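PDB 6Y1W: putative tryptophan halogenase from Xanthomonas campestris pv. campestris, which is a flavin-dependent halogenase that probably binds FAD and, like related enzymes, probably halogenates an aromatic substrate. Local coordinates for residues F218-G223 with L227-T232. Numbering follows the deposited sequence.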
ATOM      1  N   PHE A 218     -27.959  -9.571  -0.066  1.00 15.61           N
ATOM      2  CA  PHE A 218     -28.151 -10.114   1.263  1.00 16.19           C
ATOM      3  C   PHE A 218     -26.816 -10.066   1.980  1.00 16.82           C
ATOM      4  O   PHE A 218     -25.815 -10.534   1.439  1.00 15.56           O
ATOM      5  CB  PHE A 218     -28.651 -11.561   1.209  1.00 15.97           C
ATOM      6  CG  PHE A 218     -30.083 -11.660   0.693  1.00 15.22           C
ATOM      7  CD1 PHE A 218     -30.341 -11.593  -0.661  1.00 19.58           C
ATOM      8  CD2 PHE A 218     -31.152 -11.730   1.592  1.00 18.43           C
ATOM      9  CE1 PHE A 218     -31.639 -11.641  -1.120  1.00 18.40           C
ATOM     10  CE2 PHE A 218     -32.450 -11.796   1.140  1.00 19.09           C
ATOM     11  CZ  PHE A 218     -32.697 -11.765  -0.211  1.00 17.46           C
ATOM     12  N   LEU A 219     -26.811  -9.559   3.200  1.00 15.25           N
ATOM     13  CA  LEU A 219     -25.594  -9.611   4.010  1.00 14.15           C
ATOM     14  C   LEU A 219     -25.758 -10.697   5.063  1.00 14.29           C
ATOM     15  O   LEU A 219     -26.701 -10.650   5.870  1.00 14.91           O
ATOM     16  CB  LEU A 219     -25.325  -8.271   4.689  1.00 12.54           C
ATOM     17  CG  LEU A 219     -25.333  -7.040   3.759  1.00 15.05           C
ATOM     18  CD1 LEU A 219     -24.920  -5.776   4.556  1.00 15.13           C
ATOM     19  CD2 LEU A 219     -24.473  -7.270   2.518  1.00 15.78           C
ATOM     20  N   ASP A 220     -24.827 -11.661   5.096  1.00 14.16           N
ATOM     21  CA  ASP A 220     -24.913 -12.750   6.077  1.00 12.92           C
ATOM     22  C   ASP A 220     -24.143 -12.351   7.330  1.00 13.43           C
ATOM     23  O   ASP A 220     -22.909 -12.342   7.345  1.00 15.57           O
ATOM     24  CB  ASP A 220     -24.355 -14.055   5.512  1.00 15.83           C
ATOM     25  CG  ASP A 220     -24.683 -15.230   6.397  1.00 17.65           C
ATOM     26  OD1 ASP A 220     -25.053 -14.997   7.585  1.00 17.16           O
ATOM     27  OD2 ASP A 220     -24.532 -16.376   5.950  1.00 17.74           O
ATOM     28  N   CYS A 221     -24.891 -11.910   8.338  1.00 13.14           N
ATOM     29  CA  CYS A 221     -24.356 -11.588   9.658  1.00 14.37           C
ATOM     30  C   CYS A 221     -24.857 -12.578  10.704  1.00 15.65           C
ATOM     31  O   CYS A 221     -25.082 -12.215  11.867  1.00 17.02           O
ATOM     32  CB  CYS A 221     -24.724 -10.156  10.045  1.00 16.21           C
ATOM     33  SG  CYS A 221     -24.043  -8.953   8.917  1.00 15.51           S
ATOM     34  N   THR A 222     -25.052 -13.836  10.309  1.00 15.10           N
ATOM     35  CA  THR A 222     -25.655 -14.799  11.226  1.00 15.78           C
ATOM     36  C   THR A 222     -24.631 -15.544  12.051  1.00 19.30           C
ATOM     37  O   THR A 222     -25.005 -16.506  12.738  1.00 22.10           O
ATOM     38  CB  THR A 222     -26.567 -15.795  10.483  1.00 17.19           C
ATOM     39  OG1 THR A 222     -25.831 -16.554   9.509  1.00 19.28           O
ATOM     40  CG2 THR A 222     -27.693 -15.038   9.812  1.00 17.34           C
ATOM     41  N   GLY A 223     -23.352 -15.193  11.935  1.00 18.12           N
ATOM     42  CA  GLY A 223     -22.362 -15.763  12.863  1.00 17.26           C
ATOM     43  C   GLY A 223     -21.938 -17.139  12.365  1.00 17.31           C
ATOM     44  O   GLY A 223     -21.878 -17.402  11.164  1.00 18.78           O
ATOM     45  N   LEU A 227     -26.112 -18.927   7.860  1.00 18.05           N
ATOM     46  CA  LEU A 227     -27.329 -19.436   7.222  1.00 21.81           C
ATOM     47  C   LEU A 227     -27.319 -19.228   5.710  1.00 24.76           C
ATOM     48  O   LEU A 227     -27.872 -20.041   4.951  1.00 23.17           O
ATOM     49  CB  LEU A 227     -28.542 -18.742   7.814  1.00 18.90           C
ATOM     50  CG  LEU A 227     -28.833 -18.859   9.309  1.00 35.63           C
ATOM     51  CD1 LEU A 227     -30.145 -18.168   9.615  1.00 33.38           C
ATOM     52  CD2 LEU A 227     -28.903 -20.322   9.708  1.00 32.55           C
ATOM     53  N   LEU A 228     -26.771 -18.110   5.251  1.00 17.96           N
ATOM     54  CA  LEU A 228     -26.795 -17.824   3.821  1.00 16.29           C
ATOM     55  C   LEU A 228     -25.532 -18.300   3.102  1.00 20.05           C
ATOM     56  O   LEU A 228     -25.615 -19.079   2.145  1.00 19.96           O
ATOM     57  CB  LEU A 228     -27.022 -16.317   3.584  1.00 17.56           C
ATOM     58  CG  LEU A 228     -28.203 -15.685   4.343  1.00 20.02           C
ATOM     59  CD1 LEU A 228     -28.362 -14.192   3.920  1.00 22.35           C
ATOM     60  CD2 LEU A 228     -29.490 -16.414   4.092  1.00 25.90           C
ATOM     61  N   ILE A 229     -24.353 -17.821   3.528  1.00 16.24           N
ATOM     62  CA  ILE A 229     -23.131 -18.101   2.792  1.00 16.93           C
ATOM     63  C   ILE A 229     -22.761 -19.565   2.942  1.00 19.72           C
ATOM     64  O   ILE A 229     -22.181 -20.158   2.021  1.00 21.12           O
ATOM     65  CB  ILE A 229     -22.001 -17.160   3.266  1.00 19.28           C
ATOM     66  CG1 ILE A 229     -20.792 -17.171   2.320  1.00 21.70           C
ATOM     67  CG2 ILE A 229     -21.583 -17.481   4.720  1.00 20.82           C
ATOM     68  CD1 ILE A 229     -20.981 -16.371   1.004  1.00 21.75           C
ATOM     69  N   GLY A 230     -23.129 -20.169   4.073  1.00 19.36           N
ATOM     70  CA  GLY A 230     -22.784 -21.556   4.347  1.00 23.28           C
ATOM     71  C   GLY A 230     -23.905 -22.534   4.095  1.00 24.13           C
ATOM     72  O   GLY A 230     -23.803 -23.389   3.204  1.00 29.28           O
ATOM     73  N   GLN A 231     -24.985 -22.419   4.862  1.00 20.22           N
ATOM     74  CA  GLN A 231     -26.021 -23.449   4.796  1.00 24.80           C
ATOM     75  C   GLN A 231     -26.755 -23.434   3.463  1.00 31.10           C
ATOM     76  O   GLN A 231     -27.196 -24.489   2.993  1.00 31.21           O
ATOM     77  CB  GLN A 231     -27.013 -23.270   5.934  1.00 21.37           C
ATOM     78  CG  GLN A 231     -26.328 -23.386   7.322  1.00 22.84           C
ATOM     79  CD  GLN A 231     -27.297 -23.534   8.467  1.00 24.47           C
ATOM     80  OE1 GLN A 231     -28.352 -24.150   8.333  1.00 31.78           O
ATOM     81  NE2 GLN A 231     -26.934 -23.001   9.622  1.00 23.83           N
ATOM     82  N   THR A 232     -26.881 -22.270   2.831  1.00 21.17           N
ATOM     83  CA  THR A 232     -27.616 -22.139   1.570  1.00 25.86           C
ATOM     84  C   THR A 232     -26.677 -22.210   0.374  1.00 27.48           C
ATOM     85  O   THR A 232     -26.838 -23.064  -0.500  1.00 25.95           O
ATOM     86  CB  THR A 232     -28.409 -20.818   1.531  1.00 20.34           C
ATOM     87  OG1 THR A 232     -29.316 -20.750   2.633  1.00 21.26           O
ATOM     88  CG2 THR A 232     -29.214 -20.721   0.218  1.00 20.52           C
TER
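D220 meets L228 and I229 because its CG stands anti to the backbone N (chi1 -169°), which carries the carboxylate off strand 217-220 to the backbone of the weakly bonded helix 227-232; T222 turns OG1 between its backbone N and carbonyl carbon, where the hydroxyl reaches both D220 and L227. The two carboxylate oxygens divide the work. OD2 accepts two successive amides: I229 N lies 2.8 Å from D220 OD2, nearly straight at 170° and on the anti lone pair. L228 N, 2.9 Å from D220 OD2, comes from above the carboxylate plane at a more bent 136°. OD1 stays on its own segment, taking T222 N at 3.0 Å in an Asx turn and, through its syn lone pair, the T222 hydroxyl, with OG1 2.6 Å from D220 OD1. Since T222 OG1 donates there, it can also accept, and L227 N approaches T222 OG1 to 2.9 Å. The consecutive amides of L227, L228 and I229 are thus bound by two side chains. Apolar contacts border this polar cluster: L227 crosses the T222 side chain at about a right angle, its CD1 4.0 Å from T222 CG2, and L228 CD1 rests 3.8 Å from F218 CB. T222 and L228 also pack on A22 of the parallel neighbour strand 18-22, which leads into the G23, G25 and G28 turn, consistent with a Rossmann-type, probably FAD-binding, fold; L227 lines the observed meso-2,3-butanediol pocket. Four donors around one buried carboxylate, three of them backbone amides, would probably stabilise its anionic form and fix its rotation.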